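Sporozoite surface protein 2 (Plasmodium vivax, PDB 4HQO) probably serves as the adhesive receptor for gliding motility on the malaria sporozoite surface, gripping ligands through a metal-binding von Willebrand factor A domain and a thrombospondin repeat. Local coordinates at residues A[63-68]-A[101-106]; A[131-136]-A[157-162]; A[22-27]-A[107-112]; A[35-40]-A[92-97]; A[138-143]-A[165-170]. The protein carries 4 engineered substitutions. All blocks are in the same frame, centred on the assembly; numbering follows the deposited sequence.

Contact 1 of 5, residues A[63-68]-A[101-106]. Engineered in segment 63-68: Ser67 (natural residue Asn). Engineered in segment 101-106: Ser104 (natural residue Asn). With MG (magnesium ion), chain E.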
# COMPACT_ATOMS: atom_id res chain seq x y z
N ASN A 63 9.00 3.45 -11.37
CA ASN A 63 10.33 3.00 -11.77
C ASN A 63 10.36 2.77 -13.26
O ASN A 63 9.43 2.17 -13.84
CB ASN A 63 10.69 1.68 -11.05
CG ASN A 63 12.17 1.37 -11.11
OD1 ASN A 63 12.71 1.02 -12.17
ND2 ASN A 63 12.84 1.50 -9.97
N LEU A 64 11.44 3.21 -13.88
CA LEU A 64 11.66 2.99 -15.30
C LEU A 64 12.76 1.93 -15.46
O LEU A 64 13.89 2.12 -15.00
CB LEU A 64 12.12 4.29 -15.96
CG LEU A 64 12.38 4.24 -17.47
CD1 LEU A 64 11.07 4.05 -18.22
CD2 LEU A 64 13.06 5.51 -17.91
N PHE A 65 12.45 0.81 -16.11
CA PHE A 65 13.48 -0.20 -16.27
C PHE A 65 13.85 -0.48 -17.73
O PHE A 65 13.01 -0.50 -18.62
CB PHE A 65 13.14 -1.49 -15.52
CG PHE A 65 11.90 -2.19 -16.02
CD1 PHE A 65 10.64 -1.85 -15.52
CD2 PHE A 65 11.99 -3.22 -16.95
CE1 PHE A 65 9.50 -2.51 -15.96
CE2 PHE A 65 10.85 -3.90 -17.39
CZ PHE A 65 9.60 -3.54 -16.89
N GLY A 66 15.14 -0.67 -17.95
CA GLY A 66 15.68 -0.90 -19.27
C GLY A 66 16.99 -1.61 -19.05
O GLY A 66 17.02 -2.62 -18.35
N SER A 67 18.08 -1.08 -19.61
CA SER A 67 19.41 -1.62 -19.35
C SER A 67 19.73 -1.49 -17.88
O SER A 67 20.43 -2.32 -17.30
CB SER A 67 20.48 -0.87 -20.17
OG SER A 67 20.50 -1.32 -21.51
N TYR A 68 19.22 -0.42 -17.28
CA TYR A 68 19.42 -0.13 -15.87
C TYR A 68 18.03 0.08 -15.28
O TYR A 68 17.03 -0.13 -15.98
CB TYR A 68 20.27 1.15 -15.74
CG TYR A 68 21.08 1.23 -14.47
CD1 TYR A 68 21.91 0.18 -14.09
CD2 TYR A 68 21.02 2.36 -13.67
CE1 TYR A 68 22.66 0.26 -12.93
CE2 TYR A 68 21.77 2.45 -12.50
CZ TYR A 68 22.58 1.40 -12.13
OH TYR A 68 23.33 1.49 -10.98
N GLY A 101 18.10 -0.35 -25.02
CA GLY A 101 18.74 -1.29 -24.14
C GLY A 101 17.95 -2.54 -23.83
O GLY A 101 16.92 -2.83 -24.43
N THR A 102 18.46 -3.29 -22.86
CA THR A 102 17.84 -4.55 -22.47
C THR A 102 16.74 -4.27 -21.43
O THR A 102 16.29 -3.14 -21.29
CB THR A 102 18.92 -5.53 -21.98
OG1 THR A 102 19.73 -4.89 -20.99
CG2 THR A 102 19.84 -5.96 -23.16
N THR A 103 16.30 -5.30 -20.71
CA THR A 103 15.06 -5.22 -19.93
C THR A 103 15.23 -5.74 -18.50
O THR A 103 14.97 -6.92 -18.23
CB THR A 103 13.94 -6.01 -20.63
OG1 THR A 103 13.96 -5.72 -22.03
CG2 THR A 103 12.57 -5.65 -20.04
N SER A 104 15.65 -4.87 -17.59
CA SER A 104 15.89 -5.24 -16.20
C SER A 104 14.59 -5.41 -15.39
O SER A 104 14.34 -4.70 -14.41
CB SER A 104 16.77 -4.18 -15.53
OG SER A 104 18.06 -4.18 -16.10
N MET A 105 13.77 -6.37 -15.80
CA MET A 105 12.44 -6.49 -15.20
C MET A 105 12.51 -7.04 -13.77
O MET A 105 11.78 -6.60 -12.89
CB MET A 105 11.54 -7.37 -16.07
CG MET A 105 10.14 -7.54 -15.53
SD MET A 105 9.17 -8.72 -16.49
CE MET A 105 9.16 -7.89 -18.08
N THR A 106 13.39 -8.01 -13.55
CA THR A 106 13.57 -8.61 -12.23
C THR A 106 14.05 -7.54 -11.24
O THR A 106 13.57 -7.47 -10.12
CB THR A 106 14.59 -9.77 -12.28
OG1 THR A 106 14.06 -10.82 -13.09
CG2 THR A 106 14.92 -10.30 -10.86
MG MG E . 13.05 -5.32 -23.99
O HOH W 1 20.29 -4.85 -18.16
O HOH W 2 14.76 -4.79 -25.23
O HOH W 3 11.24 -5.62 -22.85
O HOH W 4 13.76 -7.27 -24.44
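Thr103 is one of the magnesium ligands of the metal-ion-dependent adhesion site (MIDAS) of this von Willebrand factor A domain, and its two branches face different partners. OG1 lies anti to the carbonyl carbon (chi1 -44°) and binds the magnesium at 2.2 Å; CG2, anti to the backbone N, meets the edge of the Phe65 ring in its plane, 3.6 Å from CE2. Ser28 and Ser30 and three waters complete the shell, so an apolar ring at the end of strand 58-65 backs a first-shell ligand. Phe65 holds its ring in the crowded position between backbone N and carbonyl carbon (chi1 63°), crossing Thr103 obliquely and reaching the start of helix 105-117, where CE2 lies 3.8 Å from Met105 CB.

Beyond the ring the contact turns polar. The carbonyl of Gly66 is gripped twice, both donors lying in its plane: Ser104 N at 2.7 Å from Gly66 O, and the hydroxyl of Ser104, an engineered residue at the helix N-cap position. That hydroxyl turns to Gly66 O rather than capping its own helix. A water donates to Ser67 O and is hydrogen-bonded to Thr102 OG1, adding an indirect tie between the two loops. At the exposed end, the OG of engineered Ser67, anti to its carbonyl carbon, accepts the N-H of Thr102 at an OG to N distance of 3.1 Å.

Contact 2 of 5, residues A[131-136]-A[157-162]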
# COMPACT_ATOMS: atom_id res chain seq x y z
N LEU A 131 2.64 -3.54 -13.73
CA LEU A 131 3.81 -3.82 -14.56
C LEU A 131 3.47 -3.60 -16.03
O LEU A 131 2.66 -4.32 -16.60
CB LEU A 131 4.28 -5.27 -14.32
CG LEU A 131 5.45 -5.78 -15.17
CD1 LEU A 131 6.74 -5.03 -14.84
CD2 LEU A 131 5.61 -7.29 -14.97
N MET A 132 4.08 -2.58 -16.63
CA MET A 132 3.84 -2.27 -18.04
C MET A 132 5.01 -2.77 -18.87
O MET A 132 6.11 -2.24 -18.75
CB MET A 132 3.68 -0.77 -18.26
CG MET A 132 2.44 -0.18 -17.66
SD MET A 132 2.38 1.62 -17.83
CE MET A 132 2.64 1.80 -19.57
N THR A 133 4.77 -3.77 -19.72
CA THR A 133 5.87 -4.40 -20.45
C THR A 133 5.40 -5.12 -21.72
O THR A 133 4.21 -5.40 -21.88
CB THR A 133 6.62 -5.40 -19.53
OG1 THR A 133 7.77 -5.93 -20.20
CG2 THR A 133 5.68 -6.54 -19.10
N ASP A 134 6.33 -5.38 -22.64
CA ASP A 134 6.07 -6.27 -23.77
C ASP A 134 6.36 -7.74 -23.41
O ASP A 134 6.15 -8.64 -24.21
CB ASP A 134 6.89 -5.88 -25.01
CG ASP A 134 8.39 -6.02 -24.81
OD1 ASP A 134 8.84 -6.47 -23.73
OD2 ASP A 134 9.13 -5.69 -25.76
N GLY A 135 6.86 -7.95 -22.20
CA GLY A 135 6.99 -9.30 -21.69
C GLY A 135 8.21 -10.06 -22.19
O GLY A 135 8.14 -11.28 -22.35
N VAL A 136 9.30 -9.34 -22.42
CA VAL A 136 10.58 -9.95 -22.81
C VAL A 136 11.69 -9.52 -21.84
O VAL A 136 12.47 -8.62 -22.14
CB VAL A 136 10.97 -9.57 -24.25
CG1 VAL A 136 12.10 -10.48 -24.76
CG2 VAL A 136 9.77 -9.67 -25.18
N LEU A 157 -0.76 -7.92 -8.38
CA LEU A 157 -0.01 -7.61 -9.60
C LEU A 157 -0.91 -7.53 -10.81
O LEU A 157 -1.61 -8.49 -11.15
CB LEU A 157 1.09 -8.65 -9.86
CG LEU A 157 1.81 -8.52 -11.21
CD1 LEU A 157 2.67 -7.26 -11.27
CD2 LEU A 157 2.65 -9.76 -11.56
N ALA A 158 -0.89 -6.38 -11.48
CA ALA A 158 -1.62 -6.23 -12.72
C ALA A 158 -0.59 -5.99 -13.81
O ALA A 158 0.37 -5.23 -13.62
CB ALA A 158 -2.61 -5.08 -12.63
N VAL A 159 -0.78 -6.64 -14.95
CA VAL A 159 0.14 -6.46 -16.07
C VAL A 159 -0.55 -5.72 -17.21
O VAL A 159 -1.67 -6.07 -17.60
CB VAL A 159 0.71 -7.81 -16.58
CG1 VAL A 159 1.76 -7.58 -17.67
CG2 VAL A 159 1.32 -8.60 -15.42
N ILE A 160 0.11 -4.69 -17.74
CA ILE A 160 -0.38 -3.96 -18.90
C ILE A 160 0.58 -4.17 -20.07
O ILE A 160 1.76 -3.86 -19.97
CB ILE A 160 -0.50 -2.45 -18.63
CG1 ILE A 160 -1.33 -2.19 -17.38
CG2 ILE A 160 -1.13 -1.73 -19.84
CD1 ILE A 160 -2.72 -2.72 -17.47
N GLY A 161 0.08 -4.71 -21.16
CA GLY A 161 0.93 -4.96 -22.31
C GLY A 161 1.20 -3.69 -23.10
O GLY A 161 0.27 -3.00 -23.50
N ILE A 162 2.47 -3.37 -23.30
CA ILE A 162 2.87 -2.27 -24.17
C ILE A 162 3.98 -2.75 -25.10
O ILE A 162 4.57 -3.81 -24.88
CB ILE A 162 3.42 -1.06 -23.38
CG1 ILE A 162 4.57 -1.48 -22.47
CG2 ILE A 162 2.30 -0.36 -22.61
CD1 ILE A 162 5.44 -0.32 -21.98
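Two successive side chains at the end of strand 126-133 bond to the backbone N-H two residues further on: Thr133 OG1 takes the N-H of Gly135 in an ST turn, and Asp134 OD1 takes that of Val136 in an Asx turn. They end the first strand of a right-handed beta-alpha-beta crossover in the Rossmann-like A-domain sheet, whose second strand is 156-161. The other carboxylate oxygen, Asp134 OD2, is hydrogen-bonded to Ser30, a magnesium ligand, which makes Asp134 a second-shell residue, while Thr133 OG1 also bonds to Asp26.

The parallel strands are tied by four backbone bonds, the straightest from Leu131 N to Ala158 O (173°). The last departs most, with Ile162 N standing 62° out of the carbonyl plane of Thr133. On one face Met132 and Ile160 run side by side; just past the strand, Ile162, with CG1 in the crowded position (chi1 55°), crosses Met132 at about a right angle. There Met132, bent at chi3, sets its CE 3.7 Å from Ile162 CG2.

Contact 3 of 5, residues A[22-27]-A[107-112]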
# COMPACT_ATOMS: atom_id res chain seq x y z
N TYR A 22 2.87 0.70 -7.14
CA TYR A 22 4.21 0.66 -7.70
C TYR A 22 4.07 0.50 -9.20
O TYR A 22 3.69 -0.55 -9.69
CB TYR A 22 4.99 -0.52 -7.10
CG TYR A 22 5.02 -0.53 -5.58
CD1 TYR A 22 4.04 -1.18 -4.85
CD2 TYR A 22 6.04 0.11 -4.88
CE1 TYR A 22 4.07 -1.20 -3.46
CE2 TYR A 22 6.08 0.11 -3.50
CZ TYR A 22 5.09 -0.55 -2.79
OH TYR A 22 5.11 -0.55 -1.41
N LEU A 23 4.34 1.58 -9.93
CA LEU A 23 4.20 1.57 -11.38
C LEU A 23 5.56 1.31 -12.01
O LEU A 23 6.46 2.16 -11.93
CB LEU A 23 3.62 2.91 -11.86
CG LEU A 23 3.34 3.13 -13.34
CD1 LEU A 23 2.58 1.96 -13.94
CD2 LEU A 23 2.56 4.43 -13.53
N LEU A 24 5.71 0.14 -12.62
CA LEU A 24 7.00 -0.29 -13.18
C LEU A 24 6.89 -0.23 -14.70
O LEU A 24 6.09 -0.96 -15.31
CB LEU A 24 7.33 -1.72 -12.74
CG LEU A 24 7.19 -2.06 -11.25
CD1 LEU A 24 7.62 -3.52 -10.98
CD2 LEU A 24 7.99 -1.10 -10.40
N VAL A 25 7.67 0.66 -15.31
CA VAL A 25 7.51 0.95 -16.73
C VAL A 25 8.70 0.44 -17.53
O VAL A 25 9.86 0.79 -17.26
CB VAL A 25 7.31 2.47 -16.98
CG1 VAL A 25 7.11 2.74 -18.47
CG2 VAL A 25 6.11 3.00 -16.18
N ASP A 26 8.42 -0.42 -18.50
CA ASP A 26 9.44 -0.98 -19.39
C ASP A 26 9.89 0.10 -20.39
O ASP A 26 9.10 0.53 -21.23
CB ASP A 26 8.82 -2.16 -20.15
CG ASP A 26 9.83 -3.00 -20.91
OD1 ASP A 26 10.91 -2.49 -21.31
OD2 ASP A 26 9.51 -4.19 -21.13
N GLY A 27 11.15 0.54 -20.29
CA GLY A 27 11.68 1.52 -21.24
C GLY A 27 12.78 0.97 -22.13
O GLY A 27 13.63 1.71 -22.63
N ALA A 107 15.00 -6.71 -11.66
CA ALA A 107 15.52 -5.64 -10.80
C ALA A 107 14.45 -4.61 -10.41
O ALA A 107 14.42 -4.12 -9.28
CB ALA A 107 16.74 -4.97 -11.43
N ALA A 108 13.55 -4.27 -11.34
CA ALA A 108 12.47 -3.33 -11.03
C ALA A 108 11.51 -3.92 -9.99
O ALA A 108 11.12 -3.26 -9.03
CB ALA A 108 11.72 -2.95 -12.30
N LEU A 109 11.15 -5.18 -10.19
CA LEU A 109 10.27 -5.89 -9.26
C LEU A 109 10.94 -6.06 -7.90
O LEU A 109 10.28 -6.02 -6.86
CB LEU A 109 9.87 -7.24 -9.84
CG LEU A 109 8.86 -7.24 -10.99
CD1 LEU A 109 8.98 -8.53 -11.77
CD2 LEU A 109 7.44 -7.07 -10.45
N ASP A 110 12.25 -6.23 -7.91
CA ASP A 110 13.02 -6.33 -6.68
C ASP A 110 12.99 -5.04 -5.86
O ASP A 110 13.14 -5.07 -4.64
CB ASP A 110 14.47 -6.70 -6.97
CG ASP A 110 14.74 -8.17 -6.76
OD1 ASP A 110 14.08 -8.77 -5.88
OD2 ASP A 110 15.59 -8.72 -7.48
N GLU A 111 12.83 -3.90 -6.53
CA GLU A 111 12.67 -2.64 -5.81
C GLU A 111 11.44 -2.70 -4.91
O GLU A 111 11.46 -2.22 -3.77
CB GLU A 111 12.59 -1.45 -6.77
CG GLU A 111 13.83 -1.25 -7.63
CD GLU A 111 15.05 -0.72 -6.87
OE1 GLU A 111 16.03 -0.33 -7.54
OE2 GLU A 111 15.04 -0.69 -5.62
N VAL A 112 10.37 -3.32 -5.41
CA VAL A 112 9.16 -3.48 -4.60
C VAL A 112 9.43 -4.37 -3.40
O VAL A 112 8.99 -4.05 -2.30
CB VAL A 112 7.98 -4.04 -5.41
CG1 VAL A 112 6.72 -4.03 -4.56
CG2 VAL A 112 7.77 -3.20 -6.66
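Apolar packing carries this contact, and it falls into an aromatic part and an aliphatic part. The aromatic part is a CH-pi interaction. Val112 CG1, anti to its backbone N (chi1 -173°), stands over the centre of one face of the Tyr22 ring, 3.9 Å from the centroid and only 9° off the ring normal. The second methyl, CG2, is turned to the base of the same side chain and lies 3.9 Å from Tyr22 CB, so the two methyls follow the tyrosine from ring centre to CB. The ring is also met edge-to-face by His115, and its hydroxyl is hydrogen-bonded to Gln127, which together should limit its rotation.

Aliphatic contacts centre on Leu24, whose CG is anti to the carbonyl carbon and whose methyls both reach the helix. Leu24 CD1 meets Leu109 CD2 at 3.6 Å, the two leucines crossing at about a right angle, and also touches Ala108 CB at 4.3 Å. Both methyls lie near Val112 CG2 and the carbonyl O of Ala108. At the small Ala108 the backbones come near, the CA atoms of Leu24 and Ala108 lying 6.6 Å apart.

Strand 22-26 and helix 107-112 run nearly antiparallel, at 171°, with axes 9.3 Å apart. Such a helix laid on a central strand of a mainly parallel sheet is the packing of the alpha/beta Rossmann-like fold of von Willebrand factor A domains.

Contact 4 of 5, residues A[35-40]-A[92-97]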
# COMPACT_ATOMS: atom_id res chain seq x y z
N ASN A 35 6.24 3.37 -30.41
CA ASN A 35 5.28 2.86 -29.45
C ASN A 35 5.29 3.68 -28.15
O ASN A 35 4.24 3.92 -27.56
CB ASN A 35 5.55 1.38 -29.14
CG ASN A 35 4.40 0.73 -28.40
OD1 ASN A 35 4.39 0.70 -27.17
ND2 ASN A 35 3.43 0.21 -29.14
N TRP A 36 6.47 4.10 -27.73
CA TRP A 36 6.63 5.01 -26.59
C TRP A 36 5.71 6.24 -26.72
O TRP A 36 5.02 6.63 -25.78
CB TRP A 36 8.10 5.45 -26.48
CG TRP A 36 8.43 6.17 -25.21
CD1 TRP A 36 8.67 7.52 -25.07
CD2 TRP A 36 8.55 5.61 -23.90
NE1 TRP A 36 8.92 7.82 -23.75
CE2 TRP A 36 8.87 6.66 -23.02
CE3 TRP A 36 8.43 4.30 -23.40
CZ2 TRP A 36 9.05 6.45 -21.65
CZ3 TRP A 36 8.62 4.10 -22.04
CH2 TRP A 36 8.92 5.16 -21.18
N ILE A 37 5.67 6.83 -27.91
CA ILE A 37 4.94 8.07 -28.13
C ILE A 37 3.44 7.87 -28.35
O ILE A 37 2.62 8.63 -27.83
CB ILE A 37 5.53 8.84 -29.33
CG1 ILE A 37 6.99 9.23 -29.04
CG2 ILE A 37 4.69 10.07 -29.66
CD1 ILE A 37 7.18 10.04 -27.76
N THR A 38 3.09 6.86 -29.14
CA THR A 38 1.70 6.68 -29.56
C THR A 38 0.89 5.79 -28.63
O THR A 38 -0.33 5.79 -28.68
CB THR A 38 1.61 6.08 -30.97
OG1 THR A 38 2.15 4.75 -30.93
CG2 THR A 38 2.37 6.93 -31.98
N LYS A 39 1.59 5.07 -27.76
CA LYS A 39 0.96 4.05 -26.92
C LYS A 39 1.32 4.17 -25.44
O LYS A 39 0.45 4.27 -24.57
CB LYS A 39 1.31 2.65 -27.45
CG LYS A 39 1.13 1.52 -26.44
CD LYS A 39 -0.32 1.11 -26.30
CE LYS A 39 -0.45 -0.15 -25.45
NZ LYS A 39 -1.86 -0.61 -25.39
N VAL A 40 2.62 4.15 -25.13
CA VAL A 40 3.04 4.14 -23.73
C VAL A 40 2.75 5.44 -22.98
O VAL A 40 2.19 5.42 -21.88
CB VAL A 40 4.53 3.83 -23.59
CG1 VAL A 40 4.92 3.78 -22.12
CG2 VAL A 40 4.87 2.51 -24.29
N GLU A 92 7.96 14.73 -18.85
CA GLU A 92 9.41 14.67 -18.91
C GLU A 92 9.87 13.42 -19.65
O GLU A 92 10.83 13.45 -20.41
CB GLU A 92 9.96 14.66 -17.49
CG GLU A 92 11.24 15.43 -17.29
CD GLU A 92 11.67 15.44 -15.84
OE1 GLU A 92 10.79 15.60 -14.95
OE2 GLU A 92 12.88 15.27 -15.58
N LEU A 93 9.17 12.31 -19.42
CA LEU A 93 9.49 11.06 -20.11
C LEU A 93 9.16 11.13 -21.59
O LEU A 93 9.90 10.61 -22.42
CB LEU A 93 8.76 9.87 -19.47
CG LEU A 93 9.27 9.43 -18.08
CD1 LEU A 93 8.45 8.26 -17.59
CD2 LEU A 93 10.74 9.07 -18.10
N ARG A 94 8.04 11.78 -21.91
CA ARG A 94 7.66 11.94 -23.31
C ARG A 94 8.70 12.76 -24.07
O ARG A 94 9.03 12.47 -25.22
CB ARG A 94 6.29 12.61 -23.43
CG ARG A 94 5.85 12.76 -24.88
CD ARG A 94 4.55 13.54 -25.02
NE ARG A 94 4.58 14.84 -24.35
CZ ARG A 94 5.03 15.96 -24.91
NH1 ARG A 94 5.51 15.96 -26.14
NH2 ARG A 94 5.00 17.09 -24.22
N LYS A 95 9.20 13.79 -23.42
CA LYS A 95 10.05 14.77 -24.10
C LYS A 95 11.51 14.35 -24.19
O LYS A 95 12.18 14.71 -25.15
CB LYS A 95 9.97 16.12 -23.39
CG LYS A 95 8.62 16.81 -23.45
CD LYS A 95 8.75 18.26 -23.00
CE LYS A 95 7.41 18.98 -22.99
NZ LYS A 95 7.52 20.35 -22.41
N THR A 96 12.01 13.62 -23.20
CA THR A 96 13.45 13.48 -23.05
C THR A 96 13.96 12.03 -22.96
O THR A 96 15.16 11.81 -22.91
CB THR A 96 13.96 14.24 -21.81
OG1 THR A 96 13.45 13.61 -20.63
CG2 THR A 96 13.51 15.70 -21.84
N TYR A 97 13.06 11.05 -22.92
CA TYR A 97 13.50 9.66 -22.86
C TYR A 97 13.15 8.90 -24.13
O TYR A 97 11.99 8.89 -24.55
CB TYR A 97 12.91 8.94 -21.64
CG TYR A 97 13.40 7.51 -21.56
CD1 TYR A 97 14.69 7.23 -21.14
CD2 TYR A 97 12.59 6.45 -21.95
CE1 TYR A 97 15.17 5.93 -21.09
CE2 TYR A 97 13.06 5.15 -21.93
CZ TYR A 97 14.34 4.89 -21.49
OH TYR A 97 14.80 3.59 -21.45
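One face of the Trp36 indole receives the edge of the Tyr97 ring: Tyr97 CD2 sits 3.5 Å above the indole plane, offset toward its rim, and the Tyr97 ring and the six-membered ring of Trp36 stand at 63°. This is an edge-to-face aromatic pair, with Tyr97 CD2 coming to 3.6 Å from Trp36 CZ2. At the indole's own edge lies the carbonyl of Leu93. In the A-domain fold the pair joins two helices, 33-49 and 83-96, on one flank of the sheet, their short segments running antiparallel with axes 10.3 Å apart.

Trp36 reaches across because its CG is anti to the backbone N (chi1 -170°). Its N-H then points at Leu93 O almost in the ring plane, while approaching from above the plane of that carbonyl. The same oxygen accepts the N-H of Tyr97, so the last turn of helix 83-96 is gripped by its own backbone and by the indole together. Tyr97, the first residue to leave helical geometry, also has its CG anti to the backbone N, and its hydroxyl is hydrogen-bonded to Gly27 O, beside the metal-site loop. Both rings rest on Leu64 of strand 58-65.

Toward the solvent side Ile37 and Arg94 cross at about a right angle, with Ile37 CD1 4.2 Å from Arg94 CG. The one hydrogen bond between the two segments is that of the indole, Trp36 NE1 to Leu93 O, at 3.2 Å and 170°.

Contact 5 of 5, residues A[138-143]-A[165-170]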
# COMPACT_ATOMS: atom_id res chain seq x y z
N ASN A 138 15.13 -9.79 -19.28
CA ASN A 138 16.48 -10.32 -19.42
C ASN A 138 16.59 -11.76 -18.95
O ASN A 138 17.43 -12.51 -19.44
CB ASN A 138 17.49 -9.45 -18.67
CG ASN A 138 17.74 -8.11 -19.36
OD1 ASN A 138 17.34 -7.90 -20.50
ND2 ASN A 138 18.42 -7.21 -18.66
N SER A 139 15.75 -12.15 -17.99
CA SER A 139 15.69 -13.52 -17.50
C SER A 139 14.26 -13.92 -17.19
O SER A 139 13.65 -13.37 -16.27
CB SER A 139 16.52 -13.68 -16.23
OG SER A 139 16.45 -15.02 -15.76
N LYS A 140 13.71 -14.84 -17.97
CA LYS A 140 12.32 -15.26 -17.79
C LYS A 140 12.06 -15.79 -16.39
O LYS A 140 11.13 -15.35 -15.72
CB LYS A 140 11.90 -16.31 -18.83
CG LYS A 140 11.52 -15.71 -20.18
CD LYS A 140 10.81 -16.73 -21.05
CE LYS A 140 10.46 -16.12 -22.41
NZ LYS A 140 9.70 -17.07 -23.28
N TYR A 141 12.86 -16.75 -15.96
CA TYR A 141 12.58 -17.38 -14.68
C TYR A 141 12.77 -16.40 -13.53
O TYR A 141 11.96 -16.37 -12.63
CB TYR A 141 13.42 -18.64 -14.44
CG TYR A 141 13.05 -19.29 -13.12
CD1 TYR A 141 11.88 -20.04 -12.99
CD2 TYR A 141 13.84 -19.12 -11.99
CE1 TYR A 141 11.53 -20.62 -11.79
CE2 TYR A 141 13.49 -19.69 -10.78
CZ TYR A 141 12.34 -20.45 -10.68
OH TYR A 141 12.01 -21.03 -9.48
N ARG A 142 13.83 -15.60 -13.59
CA ARG A 142 14.11 -14.66 -12.50
C ARG A 142 12.98 -13.66 -12.30
O ARG A 142 12.66 -13.31 -11.17
CB ARG A 142 15.45 -13.93 -12.71
CG ARG A 142 16.66 -14.86 -12.56
CD ARG A 142 17.95 -14.07 -12.33
NE ARG A 142 17.87 -13.26 -11.12
CZ ARG A 142 18.92 -12.76 -10.47
NH1 ARG A 142 20.15 -13.00 -10.91
NH2 ARG A 142 18.74 -12.03 -9.38
N ALA A 143 12.36 -13.23 -13.40
CA ALA A 143 11.22 -12.31 -13.32
C ALA A 143 9.98 -13.01 -12.75
O ALA A 143 9.27 -12.43 -11.93
CB ALA A 143 10.93 -11.67 -14.69
N GLY A 165 6.09 -5.30 -30.09
CA GLY A 165 6.08 -6.75 -30.20
C GLY A 165 5.88 -7.45 -28.87
O GLY A 165 6.84 -7.86 -28.22
N ILE A 166 4.62 -7.59 -28.48
CA ILE A 166 4.26 -8.13 -27.17
C ILE A 166 4.27 -9.66 -27.13
O ILE A 166 3.72 -10.32 -28.01
CB ILE A 166 2.88 -7.61 -26.72
CG1 ILE A 166 2.86 -6.08 -26.74
CG2 ILE A 166 2.54 -8.12 -25.32
CD1 ILE A 166 1.52 -5.47 -26.38
N ASN A 167 4.91 -10.21 -26.10
CA ASN A 167 4.81 -11.63 -25.80
C ASN A 167 3.67 -11.85 -24.81
O ASN A 167 3.87 -11.77 -23.59
CB ASN A 167 6.14 -12.14 -25.22
CG ASN A 167 6.16 -13.65 -25.05
OD1 ASN A 167 5.14 -14.29 -24.79
ND2 ASN A 167 7.34 -14.24 -25.19
N HIS A 168 2.48 -12.12 -25.33
CA HIS A 168 1.29 -12.26 -24.50
C HIS A 168 1.35 -13.51 -23.63
O HIS A 168 0.78 -13.54 -22.54
CB HIS A 168 0.02 -12.29 -25.35
CG HIS A 168 -0.24 -11.01 -26.08
ND1 HIS A 168 -0.49 -9.83 -25.44
CD2 HIS A 168 -0.28 -10.74 -27.41
CE1 HIS A 168 -0.67 -8.87 -26.33
NE2 HIS A 168 -0.56 -9.40 -27.53
N GLN A 169 2.04 -14.54 -24.12
CA GLN A 169 2.20 -15.78 -23.36
C GLN A 169 2.93 -15.50 -22.04
O GLN A 169 2.47 -15.91 -20.98
CB GLN A 169 2.93 -16.84 -24.19
CG GLN A 169 3.14 -18.19 -23.48
CD GLN A 169 4.37 -18.20 -22.58
OE1 GLN A 169 5.38 -17.58 -22.87
NE2 GLN A 169 4.27 -18.92 -21.46
N PHE A 170 4.06 -14.80 -22.10
CA PHE A 170 4.79 -14.50 -20.88
C PHE A 170 4.05 -13.52 -19.98
O PHE A 170 4.05 -13.68 -18.76
CB PHE A 170 6.20 -13.96 -21.17
CG PHE A 170 6.98 -13.68 -19.90
CD1 PHE A 170 7.67 -14.69 -19.26
CD2 PHE A 170 6.97 -12.41 -19.33
CE1 PHE A 170 8.36 -14.44 -18.08
CE2 PHE A 170 7.65 -12.15 -18.15
CZ PHE A 170 8.36 -13.18 -17.53
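Phe170 and Lys140 are brought together by different first torsions: the phenyl CG is anti to its backbone N (chi1 -179°), whereas the lysine CG is anti to its carbonyl carbon (chi1 -81°) and the chain beyond is fully extended. The two side chains therefore slide past each other in opposite directions. Phe170 reaches the first turn of helix 140-152, and Lys140 runs back along the ring toward the start of helix 168-175. Lys140 CG lies 4.0 Å from Phe170 CE1, displaced out of the ring plane.

The ring's edge carries the rest of the contact. Near its plane lie the carbonyl of Lys140, with Lys140 O 3.8 Å from Phe170 CE1, and the methyl of Ala143, with Ala143 CB 4.1 Å from Phe170 CZ. Pro137 and Met105 also touch Phe170, which places it where two helix starts meet at the metal-binding end of the Rossmann-like A domain.

Both starts are N-capped. Asn167, with CG anti to its backbone N, directs OD1 to Phe170 N at 2.9 Å; the donor stands above the plane of the amide carbonyl, yet the bond is nearly straight at 167°. The capped residue is thus the one that carries the phenyl ring. At the other helix, Ser139 OG accepts Arg142 N in a weak capping bond of 3.5 Å. The lysine tip ends with Lys140 NZ 4.2 Å from Asn167 ND2.

Contacts 2 and 3 are wholly buried, whereas 1, 4 and 5 mix buried and exposed residues. Their chemistry follows their place: contact 2 is strand pairing by backbone bonds, contact 3 apolar strand-helix packing, contact 4 an indole-centred helix pair, and contact 5 a phenyl edge between capped helix starts. Contact 1 adds metal coordination. Contacts 1 and 3 share helix 105-117 and use neighbouring strands of one sheet, which contact 2 extends. A backbone bond between Met132 and Leu24 of neighbouring strands links 2 with 3, and Asn138 accepts from Thr103, linking 5 with 1. Contacts 4 and 5 lie about 22 Å apart between centres and do not touch.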